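Local coordinates for membrane protein (Acinetobacter baumannii AB307-0294, PDB 5DL5), which forms an outer-membrane beta-barrel of the OprD porin family and probably admits small molecules, including antibiotics, into the cell, at residues G194-F199 / S206-D211; G328-S333 / D362-N367; D392-I397 / F422-V427. All coordinates share one frame; numbering follows the deposited sequence.

Contact 1: residues G194-F199 / S206-D211; sequences GAKYKF and SYYGLD
The carbonyl oxygen of Ala195 is gripped twice across the beta hairpin of strands 190-200 and 203-212, a piece of the porin barrel wall. Tyr207 N donates to Ala195 O over 3.0 Å, at 163° and nearly along the C=O axis, while Ser206 CA brings a weaker CA-H...O contact to the same oxygen at 3.3 Å. The return bond, Ala195 N to Tyr207 O at 2.9 Å, makes Ala195 and Tyr207 an antiparallel hydrogen-bonded pair. Gly194 with Tyr208 and Lys196 with Ser206 are the non-hydrogen-bonded pairs on either side of it.

The side-chain work is done on the face that carries Lys196, Ser206 and Tyr208. With CG anti to its carbonyl carbon (chi1 -70°), Tyr208 lays its ring back across the neighbouring strand. One ring face is turned to the Ala195 peptide, and Tyr208 CD2 comes within 3.7 Å of Gly194 CA. An aromatic folded across to a cross-strand glycine in a non-hydrogen-bonded pair is consistent with the pattern known as aromatic rescue of glycine: the ring packs close against the glycine, which has no side chain to hold it off. Tyr208 is buried, also touching Pro133 and Val134 of a loop that packs on this face, which therefore probably looks into the barrel.

Lys196 starts out with CG anti to its backbone N and crosses the tyrosine obliquely. It then folds at chi3, which at 5° is almost eclipsed, and its amino group has Glu161 on the adjacent strand as a long, weak ion-pair partner. The rim of the ring meets this lysine at its phenol end: Tyr208 OH lies 3.6 Å from Lys196 CB and, beyond the fold, 3.5 Å from Lys196 CE.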
ATOM      1  N   GLY A 194       9.490  -2.806  14.917  1.00 31.18           N
ATOM      2  CA  GLY A 194       8.831  -4.086  14.745  1.00 31.76           C
ATOM      3  C   GLY A 194       9.835  -5.205  14.429  1.00 33.43           C
ATOM      4  O   GLY A 194      11.016  -5.001  14.332  1.00 32.56           O
ATOM      5  N   ALA A 195       9.310  -6.367  14.179  1.00 31.79           N
ATOM      6  CA  ALA A 195      10.143  -7.506  13.932  1.00 33.93           C
ATOM      7  C   ALA A 195       9.325  -8.477  13.089  1.00 34.95           C
ATOM      8  O   ALA A 195       8.088  -8.557  13.211  1.00 32.63           O
ATOM      9  CB  ALA A 195      10.541  -8.180  15.222  1.00 35.11           C
ATOM     10  N   LYS A 196      10.031  -9.256  12.319  1.00 35.40           N
ATOM     11  CA  LYS A 196       9.461 -10.248  11.430  1.00 38.32           C
ATOM     12  C   LYS A 196      10.378 -11.452  11.570  1.00 37.61           C
ATOM     13  O   LYS A 196      11.608 -11.323  11.557  1.00 36.64           O
ATOM     14  CB  LYS A 196       9.562  -9.733  10.010  1.00 42.19           C
ATOM     15  CG  LYS A 196       9.014 -10.693   8.991  1.00 52.35           C
ATOM     16  CD  LYS A 196       9.135 -10.142   7.570  1.00 59.58           C
ATOM     17  CE  LYS A 196       9.882  -8.817   7.415  1.00 61.41           C
ATOM     18  NZ  LYS A 196      10.565  -8.720   6.088  1.00 71.45           N
ATOM     19  N   TYR A 197       9.781 -12.635  11.653  1.00 35.73           N
ATOM     20  CA  TYR A 197      10.540 -13.849  11.878  1.00 36.11           C
ATOM     21  C   TYR A 197      10.010 -15.013  11.013  1.00 37.27           C
ATOM     22  O   TYR A 197       8.771 -15.263  10.958  1.00 34.24           O
ATOM     23  CB  TYR A 197      10.478 -14.201  13.321  1.00 35.47           C
ATOM     24  CG  TYR A 197      11.401 -15.374  13.690  1.00 38.20           C
ATOM     25  CD1 TYR A 197      12.773 -15.272  13.446  1.00 42.31           C
ATOM     26  CD2 TYR A 197      10.900 -16.558  14.232  1.00 38.57           C
ATOM     27  CE1 TYR A 197      13.643 -16.314  13.755  1.00 46.15           C
ATOM     28  CE2 TYR A 197      11.743 -17.647  14.492  1.00 41.48           C
ATOM     29  CZ  TYR A 197      13.086 -17.498  14.281  1.00 44.57           C
ATOM     30  OH  TYR A 197      13.969 -18.442  14.524  1.00 47.27           O
ATOM     31  N   LYS A 198      10.945 -15.701  10.368  1.00 38.35           N
ATOM     32  CA  LYS A 198      10.647 -16.953   9.653  1.00 40.54           C
ATOM     33  C   LYS A 198      11.026 -18.106  10.593  1.00 40.32           C
ATOM     34  O   LYS A 198      12.222 -18.364  10.849  1.00 43.93           O
ATOM     35  CB  LYS A 198      11.470 -16.990   8.349  1.00 45.31           C
ATOM     36  CG  LYS A 198      11.073 -18.175   7.462  1.00 50.63           C
ATOM     37  CD  LYS A 198      12.061 -18.328   6.319  1.00 57.34           C
ATOM     38  CE  LYS A 198      11.665 -19.570   5.577  1.00 60.32           C
ATOM     39  NZ  LYS A 198      12.424 -19.722   4.360  1.00 67.57           N
ATOM     40  N   PHE A 199      10.025 -18.802  11.113  1.00 41.15           N
ATOM     41  CA  PHE A 199      10.208 -19.939  12.054  1.00 41.26           C
ATOM     42  C   PHE A 199      10.721 -21.161  11.318  1.00 43.80           C
ATOM     43  O   PHE A 199      11.632 -21.803  11.754  1.00 44.16           O
ATOM     44  CB  PHE A 199       8.911 -20.317  12.757  1.00 42.21           C
ATOM     45  CG  PHE A 199       8.411 -19.287  13.716  1.00 41.36           C
ATOM     46  CD1 PHE A 199       7.634 -18.278  13.304  1.00 39.20           C
ATOM     47  CD2 PHE A 199       8.749 -19.350  15.061  1.00 42.93           C
ATOM     48  CE1 PHE A 199       7.181 -17.337  14.213  1.00 38.87           C
ATOM     49  CE2 PHE A 199       8.315 -18.412  15.957  1.00 40.07           C
ATOM     50  CZ  PHE A 199       7.504 -17.420  15.532  1.00 38.56           C
ATOM     51  N   SER A 206       4.873 -11.679  12.256  1.00 35.55           N
ATOM     52  CA  SER A 206       5.364 -10.282  12.447  1.00 34.31           C
ATOM     53  C   SER A 206       4.537  -9.416  13.307  1.00 32.91           C
ATOM     54  O   SER A 206       3.390  -9.669  13.516  1.00 31.60           O
ATOM     55  CB  SER A 206       5.620  -9.659  11.151  1.00 34.32           C
ATOM     56  OG  SER A 206       4.505  -9.464  10.437  1.00 41.38           O
ATOM     57  N   TYR A 207       5.160  -8.402  13.897  1.00 31.61           N
ATOM     58  CA  TYR A 207       4.507  -7.503  14.832  1.00 29.31           C
ATOM     59  C   TYR A 207       5.252  -6.159  14.695  1.00 27.64           C
ATOM     60  O   TYR A 207       6.510  -6.106  14.748  1.00 29.11           O
ATOM     61  CB  TYR A 207       4.701  -8.144  16.223  1.00 32.50           C
ATOM     62  CG  TYR A 207       4.078  -7.523  17.394  1.00 37.62           C
ATOM     63  CD1 TYR A 207       2.852  -6.869  17.289  1.00 42.81           C
ATOM     64  CD2 TYR A 207       4.606  -7.729  18.665  1.00 43.04           C
ATOM     65  CE1 TYR A 207       2.248  -6.295  18.362  1.00 46.63           C
ATOM     66  CE2 TYR A 207       3.971  -7.215  19.808  1.00 47.56           C
ATOM     67  CZ  TYR A 207       2.779  -6.525  19.649  1.00 49.57           C
ATOM     68  OH  TYR A 207       2.116  -5.958  20.699  1.00 51.11           O
ATOM     69  N   TYR A 208       4.498  -5.126  14.416  1.00 28.48           N
ATOM     70  CA  TYR A 208       5.050  -3.800  14.185  1.00 30.98           C
ATOM     71  C   TYR A 208       4.202  -2.790  14.971  1.00 31.03           C
ATOM     72  O   TYR A 208       3.029  -3.004  15.197  1.00 29.76           O
ATOM     73  CB  TYR A 208       4.950  -3.426  12.678  1.00 30.02           C
ATOM     74  CG  TYR A 208       5.844  -4.168  11.779  1.00 30.56           C
ATOM     75  CD1 TYR A 208       5.434  -5.346  11.210  1.00 31.76           C
ATOM     76  CD2 TYR A 208       7.112  -3.712  11.514  1.00 33.57           C
ATOM     77  CE1 TYR A 208       6.291  -6.100  10.387  1.00 34.19           C
ATOM     78  CE2 TYR A 208       8.008  -4.417  10.687  1.00 34.63           C
ATOM     79  CZ  TYR A 208       7.560  -5.614  10.123  1.00 37.14           C
ATOM     80  OH  TYR A 208       8.358  -6.377   9.328  1.00 38.91           O
ATOM     81  N   GLY A 209       4.816  -1.681  15.309  1.00 28.96           N
ATOM     82  CA  GLY A 209       4.226  -0.566  16.018  1.00 30.22           C
ATOM     83  C   GLY A 209       4.534   0.768  15.335  1.00 30.53           C
ATOM     84  O   GLY A 209       5.646   0.959  14.727  1.00 30.39           O
ATOM     85  N   LEU A 210       3.577   1.689  15.444  1.00 30.33           N
ATOM     86  CA  LEU A 210       3.733   3.032  14.981  1.00 31.43           C
ATOM     87  C   LEU A 210       3.230   3.933  16.105  1.00 32.94           C
ATOM     88  O   LEU A 210       2.092   3.782  16.587  1.00 29.84           O
ATOM     89  CB  LEU A 210       2.908   3.340  13.728  1.00 29.51           C
ATOM     90  CG  LEU A 210       2.720   4.791  13.314  1.00 29.69           C
ATOM     91  CD1 LEU A 210       3.973   5.546  12.866  1.00 33.47           C
ATOM     92  CD2 LEU A 210       1.753   4.872  12.181  1.00 29.54           C
ATOM     93  N   ASP A 211       4.026   4.960  16.404  1.00 31.92           N
ATOM     94  CA  ASP A 211       3.518   6.091  17.195  1.00 33.55           C
ATOM     95  C   ASP A 211       3.785   7.386  16.453  1.00 33.27           C
ATOM     96  O   ASP A 211       4.985   7.792  16.296  1.00 30.47           O
ATOM     97  CB  ASP A 211       4.194   6.085  18.563  1.00 36.02           C
ATOM     98  CG  ASP A 211       3.707   7.256  19.471  1.00 43.59           C
ATOM     99  OD1 ASP A 211       3.573   8.364  19.021  1.00 52.98           O
ATOM    100  OD2 ASP A 211       3.428   7.091  20.632  1.00 53.95           O
TER

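Contact 2: residues G328-S333 / D362-N367; sequences GNHEKS and DIKVRN
The imidazole of His330 carries Lys364 CE over the centre of one face, 3.5 Å from the ring centroid, a CH-pi contact almost on the ring normal. His330 ND1 donates to Asn329 OD1 over 2.9 Å, with the acceptor tilted 21° out of the ring plane. The CH-pi contact and this bond together would limit the rotation of the ring. His330 occupies the third position of a type II beta turn, Gly328 to Glu331, that leads into strand 332-341 at the end of the hairpin of strands 332-341 and 351-365 in the porin barrel.

The turn is closed by Glu331 N bonding to Gly328 O, and again by the Glu331 side chain, whose OE1 takes Gly328 N at 2.9 Å through its anti lone pair. Alongside that extended chain runs Ile363, its CG1 3.5 Å from Glu331 CG. Glu331 OE2 also has the carboxylate of Glu374 close by, like charges that may raise the proton affinity of one of them.

Asp362 and Ile363 form a G1 beta bulge opposite Ala372, and just past it Lys364 N reaches Asn329 O over 2.9 Å in an essentially straight bond (179°). Asn329 ND2 extends the link to Ser254 and Thr256. From the first bulge residue the contact continues to Lys332, which bends at its last torsion to set NZ 3.1 Å from Asp362 OD2, a salt bridge meeting the oxygen nearly along its C-O axis.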
ATOM      1  N   GLY A 328     -15.139   0.164   6.804  1.00 29.26           N
ATOM      2  CA  GLY A 328     -16.159   0.906   7.504  1.00 29.11           C
ATOM      3  C   GLY A 328     -16.308   0.486   8.979  1.00 29.17           C
ATOM      4  O   GLY A 328     -15.897  -0.604   9.428  1.00 27.61           O
ATOM      5  N   ASN A 329     -16.885   1.412   9.686  1.00 30.23           N
ATOM      6  CA  ASN A 329     -17.131   1.324  11.101  1.00 32.57           C
ATOM      7  C   ASN A 329     -18.047   0.071  11.375  1.00 31.61           C
ATOM      8  O   ASN A 329     -19.101  -0.002  10.810  1.00 31.61           O
ATOM      9  CB  ASN A 329     -17.706   2.612  11.588  1.00 32.84           C
ATOM     10  CG  ASN A 329     -17.956   2.651  13.112  1.00 34.56           C
ATOM     11  OD1 ASN A 329     -18.376   1.675  13.743  1.00 37.22           O
ATOM     12  ND2 ASN A 329     -17.896   3.830  13.643  1.00 35.16           N
ATOM     13  N   HIS A 330     -17.528  -0.904  12.164  1.00 29.61           N
ATOM     14  CA  HIS A 330     -18.226  -2.226  12.468  1.00 34.44           C
ATOM     15  C   HIS A 330     -18.371  -3.109  11.271  1.00 33.12           C
ATOM     16  O   HIS A 330     -19.082  -4.065  11.348  1.00 33.12           O
ATOM     17  CB  HIS A 330     -19.612  -1.978  13.121  1.00 38.62           C
ATOM     18  CG  HIS A 330     -19.535  -1.781  14.595  1.00 46.31           C
ATOM     19  ND1 HIS A 330     -18.795  -0.752  15.191  1.00 48.53           N
ATOM     20  CD2 HIS A 330     -20.032  -2.535  15.619  1.00 47.13           C
ATOM     21  CE1 HIS A 330     -18.880  -0.853  16.516  1.00 47.71           C
ATOM     22  NE2 HIS A 330     -19.611  -1.931  16.799  1.00 51.04           N
ATOM     23  N   GLU A 331     -17.719  -2.783  10.109  1.00 31.04           N
ATOM     24  CA  GLU A 331     -17.987  -3.527   8.906  1.00 29.43           C
ATOM     25  C   GLU A 331     -17.428  -4.945   8.991  1.00 31.44           C
ATOM     26  O   GLU A 331     -16.252  -5.171   9.328  1.00 29.15           O
ATOM     27  CB  GLU A 331     -17.377  -2.822   7.674  1.00 31.55           C
ATOM     28  CG  GLU A 331     -17.743  -3.504   6.375  1.00 31.91           C
ATOM     29  CD  GLU A 331     -17.294  -2.812   5.127  1.00 34.63           C
ATOM     30  OE1 GLU A 331     -16.604  -1.797   5.237  1.00 31.23           O
ATOM     31  OE2 GLU A 331     -17.624  -3.351   4.037  1.00 32.61           O
ATOM     32  N   LYS A 332     -18.264  -5.893   8.645  1.00 28.81           N
ATOM     33  CA  LYS A 332     -17.803  -7.244   8.371  1.00 29.62           C
ATOM     34  C   LYS A 332     -17.698  -7.511   6.872  1.00 27.29           C
ATOM     35  O   LYS A 332     -18.509  -6.992   6.161  1.00 29.07           O
ATOM     36  CB  LYS A 332     -18.797  -8.260   8.984  1.00 30.34           C
ATOM     37  CG  LYS A 332     -18.988  -8.131  10.484  1.00 34.50           C
ATOM     38  CD  LYS A 332     -20.066  -9.146  10.880  1.00 40.31           C
ATOM     39  CE  LYS A 332     -19.982  -9.684  12.278  1.00 42.59           C
ATOM     40  NZ  LYS A 332     -20.656  -8.692  13.111  1.00 46.10           N
ATOM     41  N   SER A 333     -16.804  -8.428   6.404  1.00 26.33           N
ATOM     42  CA  SER A 333     -16.852  -8.734   4.985  1.00 28.70           C
ATOM     43  C   SER A 333     -16.274 -10.123   4.680  1.00 29.30           C
ATOM     44  O   SER A 333     -15.518 -10.715   5.482  1.00 29.31           O
ATOM     45  CB  SER A 333     -16.049  -7.658   4.176  1.00 30.49           C
ATOM     46  OG  SER A 333     -14.697  -7.581   4.618  1.00 28.89           O
ATOM     47  N   ASP A 362     -23.103  -4.558   7.811  1.00 29.83           N
ATOM     48  CA  ASP A 362     -22.975  -4.071   9.214  1.00 31.95           C
ATOM     49  C   ASP A 362     -22.183  -2.720   9.306  1.00 30.64           C
ATOM     50  O   ASP A 362     -21.590  -2.394  10.333  1.00 32.28           O
ATOM     51  CB  ASP A 362     -22.288  -5.084  10.147  1.00 32.56           C
ATOM     52  CG  ASP A 362     -23.304  -6.085  10.855  1.00 38.04           C
ATOM     53  OD1 ASP A 362     -24.529  -6.014  10.643  1.00 37.29           O
ATOM     54  OD2 ASP A 362     -22.750  -6.897  11.600  1.00 39.79           O
ATOM     55  N   ILE A 363     -22.173  -1.958   8.251  1.00 31.95           N
ATOM     56  CA  ILE A 363     -21.420  -0.705   8.255  1.00 32.27           C
ATOM     57  C   ILE A 363     -22.298   0.344   8.918  1.00 35.23           C
ATOM     58  O   ILE A 363     -23.512   0.538   8.545  1.00 35.75           O
ATOM     59  CB  ILE A 363     -21.131  -0.202   6.859  1.00 33.18           C
ATOM     60  CG1 ILE A 363     -20.325  -1.189   6.079  1.00 31.96           C
ATOM     61  CG2 ILE A 363     -20.441   1.193   6.973  1.00 34.40           C
ATOM     62  CD1 ILE A 363     -20.435  -0.942   4.576  1.00 37.05           C
ATOM     63  N   LYS A 364     -21.710   0.958   9.960  1.00 36.50           N
ATOM     64  CA  LYS A 364     -22.330   2.065  10.677  1.00 39.98           C
ATOM     65  C   LYS A 364     -22.004   3.391  10.037  1.00 39.61           C
ATOM     66  O   LYS A 364     -20.864   3.704   9.909  1.00 37.05           O
ATOM     67  CB  LYS A 364     -21.855   2.198  12.129  1.00 45.14           C
ATOM     68  CG  LYS A 364     -22.357   1.155  13.090  1.00 50.64           C
ATOM     69  CD  LYS A 364     -22.156   1.632  14.520  1.00 57.34           C
ATOM     70  CE  LYS A 364     -22.274   0.435  15.470  1.00 62.14           C
ATOM     71  NZ  LYS A 364     -22.172   0.847  16.931  1.00 65.50           N
ATOM     72  N   VAL A 365     -23.007   4.172   9.713  1.00 41.60           N
ATOM     73  CA  VAL A 365     -22.802   5.496   9.140  1.00 41.65           C
ATOM     74  C   VAL A 365     -23.544   6.385  10.102  1.00 45.40           C
ATOM     75  O   VAL A 365     -24.762   6.185  10.417  1.00 41.42           O
ATOM     76  CB  VAL A 365     -23.478   5.634   7.776  1.00 42.11           C
ATOM     77  CG1 VAL A 365     -23.284   7.046   7.262  1.00 44.00           C
ATOM     78  CG2 VAL A 365     -22.946   4.600   6.758  1.00 38.19           C
ATOM     79  N   ARG A 366     -22.771   7.324  10.658  1.00 43.52           N
ATOM     80  CA  ARG A 366     -23.087   8.009  11.862  1.00 45.12           C
ATOM     81  C   ARG A 366     -24.375   8.756  11.680  1.00 45.61           C
ATOM     82  O   ARG A 366     -24.485   9.469  10.708  1.00 45.88           O
ATOM     83  CB  ARG A 366     -21.919   9.055  12.139  1.00 45.07           C
ATOM     84  CG  ARG A 366     -22.235   9.901  13.407  1.00 49.37           C
ATOM     85  CD  ARG A 366     -21.013  10.758  13.769  1.00 51.88           C
ATOM     86  NE  ARG A 366     -20.930  11.828  12.775  1.00 56.17           N
ATOM     87  CZ  ARG A 366     -21.595  12.988  12.877  1.00 57.81           C
ATOM     88  NH1 ARG A 366     -22.300  13.284  13.959  1.00 60.47           N
ATOM     89  NH2 ARG A 366     -21.488  13.895  11.911  1.00 59.86           N
ATOM     90  N   ASN A 367     -25.326   8.625  12.592  1.00 50.29           N
ATOM     91  CA  ASN A 367     -26.662   9.271  12.507  1.00 55.97           C
ATOM     92  C   ASN A 367     -27.561   8.873  11.307  1.00 58.17           C
ATOM     93  O   ASN A 367     -28.548   9.594  11.039  1.00 55.15           O
ATOM     94  CB  ASN A 367     -26.578  10.822  12.509  1.00 62.62           C
ATOM     95  CG  ASN A 367     -26.166  11.396  13.838  1.00 66.66           C
ATOM     96  OD1 ASN A 367     -26.375  10.773  14.892  1.00 68.55           O
ATOM     97  ND2 ASN A 367     -25.558  12.594  13.799  1.00 65.56           N
TER

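Contact 3: residues D392-I397 / F422-V427; sequences DASLRI and FLDIPV
The antiparallel hairpin of strands 394-404 and 416-428 supplies the last strands of the barrel, and strand 416-428 also pairs with strand 29-43 to close the wall. Ser394 with Asp424 and Arg396 with Phe422 form hydrogen-bonded pairs, four backbone bonds in all; the shortest, Asp424 N to Ser394 O, measures 2.9 Å.

These four residues share one face of the sheet. Arg396 bends at chi3 (-48°), swinging its guanidinium across the base of Phe422: Phe422 CB sits 3.3 Å above the guanidinium plane, toward its rim, and the phenyl ring is tilted by 12° from that plane. Arg396 NH2 thereby comes to 3.3 Å from Phe422 CD2. At its edge the guanidinium forms a salt bridge, NH1 to Asp424 OD2 at 3.1 Å, reaching the oxygen from above the carboxylate plane. Asp424 OD1 is bound by Arg35 NE of strand 29-43, so this buried carboxylate, held between two arginines, is probably ionised.

Leu395 and Leu423 occupy the other face, the one that probably meets lipid. Farther along, Pro426, which has no N-H to offer, packs its CD against Ala393 CA at 3.7 Å. On the same face as Arg396 and Asp424 a water joins the strands: it bonds with Ser394 OG at 3.1 Å and donates to Phe422 O at 2.8 Å, an oxygen that already accepts from Arg396 N.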
ATOM      1  N   ASP A 392      10.451  -9.121 -18.027  1.00 48.35           N
ATOM      2  CA  ASP A 392       9.822  -8.516 -16.881  1.00 48.95           C
ATOM      3  C   ASP A 392       8.980  -7.304 -17.154  1.00 44.83           C
ATOM      4  O   ASP A 392       8.392  -6.824 -16.241  1.00 41.38           O
ATOM      5  CB  ASP A 392      10.729  -8.146 -15.680  1.00 55.46           C
ATOM      6  CG  ASP A 392      11.658  -9.276 -15.235  1.00 65.00           C
ATOM      7  OD1 ASP A 392      11.372 -10.480 -15.493  1.00 67.26           O
ATOM      8  OD2 ASP A 392      12.709  -8.909 -14.629  1.00 72.04           O
ATOM      9  N   ALA A 393       8.888  -6.814 -18.363  1.00 42.68           N
ATOM     10  CA  ALA A 393       7.820  -5.871 -18.634  1.00 41.10           C
ATOM     11  C   ALA A 393       6.454  -6.537 -18.407  1.00 41.41           C
ATOM     12  O   ALA A 393       6.289  -7.762 -18.597  1.00 41.46           O
ATOM     13  CB  ALA A 393       7.935  -5.344 -20.078  1.00 42.25           C
ATOM     14  N   SER A 394       5.484  -5.763 -17.944  1.00 40.20           N
ATOM     15  CA  SER A 394       4.153  -6.252 -17.729  1.00 42.84           C
ATOM     16  C   SER A 394       3.040  -5.302 -18.038  1.00 45.70           C
ATOM     17  O   SER A 394       3.197  -4.041 -17.866  1.00 46.47           O
ATOM     18  CB  SER A 394       3.945  -6.663 -16.276  1.00 44.10           C
ATOM     19  OG  SER A 394       4.194  -5.609 -15.378  1.00 46.05           O
ATOM     20  N   LEU A 395       1.869  -5.915 -18.303  1.00 43.87           N
ATOM     21  CA  LEU A 395       0.640  -5.190 -18.550  1.00 41.54           C
ATOM     22  C   LEU A 395      -0.453  -5.731 -17.617  1.00 41.25           C
ATOM     23  O   LEU A 395      -0.587  -6.939 -17.501  1.00 41.01           O
ATOM     24  CB  LEU A 395       0.380  -5.235 -20.014  1.00 42.04           C
ATOM     25  CG  LEU A 395      -0.992  -4.684 -20.411  1.00 42.19           C
ATOM     26  CD1 LEU A 395      -0.962  -3.165 -20.174  1.00 43.13           C
ATOM     27  CD2 LEU A 395      -1.278  -4.999 -21.828  1.00 48.00           C
ATOM     28  N   ARG A 396      -1.148  -4.858 -16.856  1.00 39.31           N
ATOM     29  CA  ARG A 396      -2.166  -5.227 -15.840  1.00 40.30           C
ATOM     30  C   ARG A 396      -3.367  -4.479 -16.314  1.00 41.33           C
ATOM     31  O   ARG A 396      -3.270  -3.249 -16.525  1.00 37.31           O
ATOM     32  CB  ARG A 396      -1.923  -4.593 -14.483  1.00 42.01           C
ATOM     33  CG  ARG A 396      -0.921  -5.327 -13.730  1.00 50.31           C
ATOM     34  CD  ARG A 396      -0.825  -4.967 -12.255  1.00 50.24           C
ATOM     35  NE  ARG A 396      -0.763  -3.550 -11.906  1.00 56.35           N
ATOM     36  CZ  ARG A 396       0.264  -2.697 -12.005  1.00 58.42           C
ATOM     37  NH1 ARG A 396       1.389  -2.984 -12.632  1.00 58.88           N
ATOM     38  NH2 ARG A 396       0.133  -1.471 -11.518  1.00 62.82           N
ATOM     39  N   ILE A 397      -4.482  -5.172 -16.503  1.00 39.72           N
ATOM     40  CA  ILE A 397      -5.744  -4.588 -16.869  1.00 41.20           C
ATOM     41  C   ILE A 397      -6.701  -5.075 -15.773  1.00 40.13           C
ATOM     42  O   ILE A 397      -6.811  -6.256 -15.546  1.00 38.71           O
ATOM     43  CB  ILE A 397      -6.329  -5.051 -18.202  1.00 44.08           C
ATOM     44  CG1 ILE A 397      -5.544  -4.566 -19.376  1.00 51.90           C
ATOM     45  CG2 ILE A 397      -7.735  -4.491 -18.362  1.00 44.44           C
ATOM     46  CD1 ILE A 397      -4.153  -5.142 -19.415  1.00 56.15           C
ATOM     47  N   PHE A 422      -2.036  -0.523 -16.431  1.00 36.45           N
ATOM     48  CA  PHE A 422      -0.682  -0.132 -16.140  1.00 38.24           C
ATOM     49  C   PHE A 422       0.240  -0.951 -16.984  1.00 38.33           C
ATOM     50  O   PHE A 422       0.192  -2.154 -16.927  1.00 36.27           O
ATOM     51  CB  PHE A 422      -0.353  -0.356 -14.646  1.00 40.28           C
ATOM     52  CG  PHE A 422      -0.976   0.680 -13.741  1.00 40.74           C
ATOM     53  CD1 PHE A 422      -0.393   1.986 -13.615  1.00 39.00           C
ATOM     54  CD2 PHE A 422      -2.112   0.383 -12.993  1.00 42.02           C
ATOM     55  CE1 PHE A 422      -0.955   2.957 -12.784  1.00 37.59           C
ATOM     56  CE2 PHE A 422      -2.681   1.390 -12.163  1.00 43.26           C
ATOM     57  CZ  PHE A 422      -2.113   2.703 -12.113  1.00 40.36           C
ATOM     58  N   LEU A 423       1.042  -0.267 -17.767  1.00 37.16           N
ATOM     59  CA  LEU A 423       2.191  -0.818 -18.444  1.00 39.70           C
ATOM     60  C   LEU A 423       3.490  -0.415 -17.700  1.00 40.03           C
ATOM     61  O   LEU A 423       3.790   0.783 -17.603  1.00 41.68           O
ATOM     62  CB  LEU A 423       2.253  -0.235 -19.876  1.00 39.33           C
ATOM     63  CG  LEU A 423       3.471  -0.556 -20.720  1.00 40.64           C
ATOM     64  CD1 LEU A 423       3.488  -2.055 -20.863  1.00 41.81           C
ATOM     65  CD2 LEU A 423       3.492   0.122 -22.105  1.00 42.30           C
ATOM     66  N   ASP A 424       4.250  -1.398 -17.240  1.00 40.68           N
ATOM     67  CA  ASP A 424       5.489  -1.241 -16.430  1.00 41.32           C
ATOM     68  C   ASP A 424       6.592  -1.830 -17.228  1.00 41.82           C
ATOM     69  O   ASP A 424       6.548  -3.021 -17.560  1.00 41.98           O
ATOM     70  CB  ASP A 424       5.365  -2.024 -15.112  1.00 43.03           C
ATOM     71  CG  ASP A 424       4.516  -1.306 -14.067  1.00 46.76           C
ATOM     72  OD1 ASP A 424       4.073  -0.164 -14.360  1.00 52.09           O
ATOM     73  OD2 ASP A 424       4.216  -1.888 -12.968  1.00 54.29           O
ATOM     74  N   ILE A 425       7.566  -1.016 -17.592  1.00 41.68           N
ATOM     75  CA  ILE A 425       8.749  -1.437 -18.316  1.00 44.44           C
ATOM     76  C   ILE A 425      10.036  -1.166 -17.447  1.00 48.08           C
ATOM     77  O   ILE A 425      10.564   0.018 -17.390  1.00 46.58           O
ATOM     78  CB  ILE A 425       8.854  -0.731 -19.624  1.00 45.68           C
ATOM     79  CG1 ILE A 425       7.588  -1.020 -20.468  1.00 47.35           C
ATOM     80  CG2 ILE A 425      10.084  -1.228 -20.382  1.00 49.18           C
ATOM     81  CD1 ILE A 425       7.492  -0.237 -21.721  1.00 48.45           C
ATOM     82  N   PRO A 426      10.552  -2.233 -16.817  1.00 48.69           N
ATOM     83  CA  PRO A 426      11.746  -2.102 -15.983  1.00 50.40           C
ATOM     84  C   PRO A 426      12.997  -2.112 -16.794  1.00 52.52           C
ATOM     85  O   PRO A 426      13.111  -2.858 -17.753  1.00 54.50           O
ATOM     86  CB  PRO A 426      11.608  -3.315 -15.022  1.00 53.12           C
ATOM     87  CG  PRO A 426      10.954  -4.380 -15.878  1.00 51.57           C
ATOM     88  CD  PRO A 426       9.968  -3.597 -16.740  1.00 49.73           C
ATOM     89  N   VAL A 427      13.960  -1.222 -16.491  1.00 52.57           N
ATOM     90  CA  VAL A 427      15.258  -1.208 -17.186  1.00 54.25           C
ATOM     91  C   VAL A 427      16.452  -1.105 -16.154  1.00 58.04           C
ATOM     92  O   VAL A 427      16.447  -0.205 -15.250  1.00 56.06           O
ATOM     93  CB  VAL A 427      15.306  -0.005 -18.125  1.00 55.66           C
ATOM     94  CG1 VAL A 427      16.692   0.210 -18.679  1.00 57.63           C
ATOM     95  CG2 VAL A 427      14.241  -0.141 -19.227  1.00 56.41           C
TER
HETATM   96  O   HOH W   1       1.819  -3.556 -15.145  1.00 42.75           O

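From the N terminus, contact 1 comes first and closes the shortest loop, with six residues between 194-199 and 206-211 in a tight hairpin. Contact 2 brackets 28 residues, the rest of strands 332-341 and 351-365 with their connection, and contact 3 brackets 24 in the closing hairpin of the barrel. The three follow in series, none nesting in or crossing another. Each ties neighbouring antiparallel strands, yet they lie far apart around the wall. The centres of contacts 2 and 3, on opposite sides of the chain's centre, are about 37 Å apart. Each contact thus ties one hairpin, and the pairing of strand 416-428 with strand 29-43 joins the two ends of the wall.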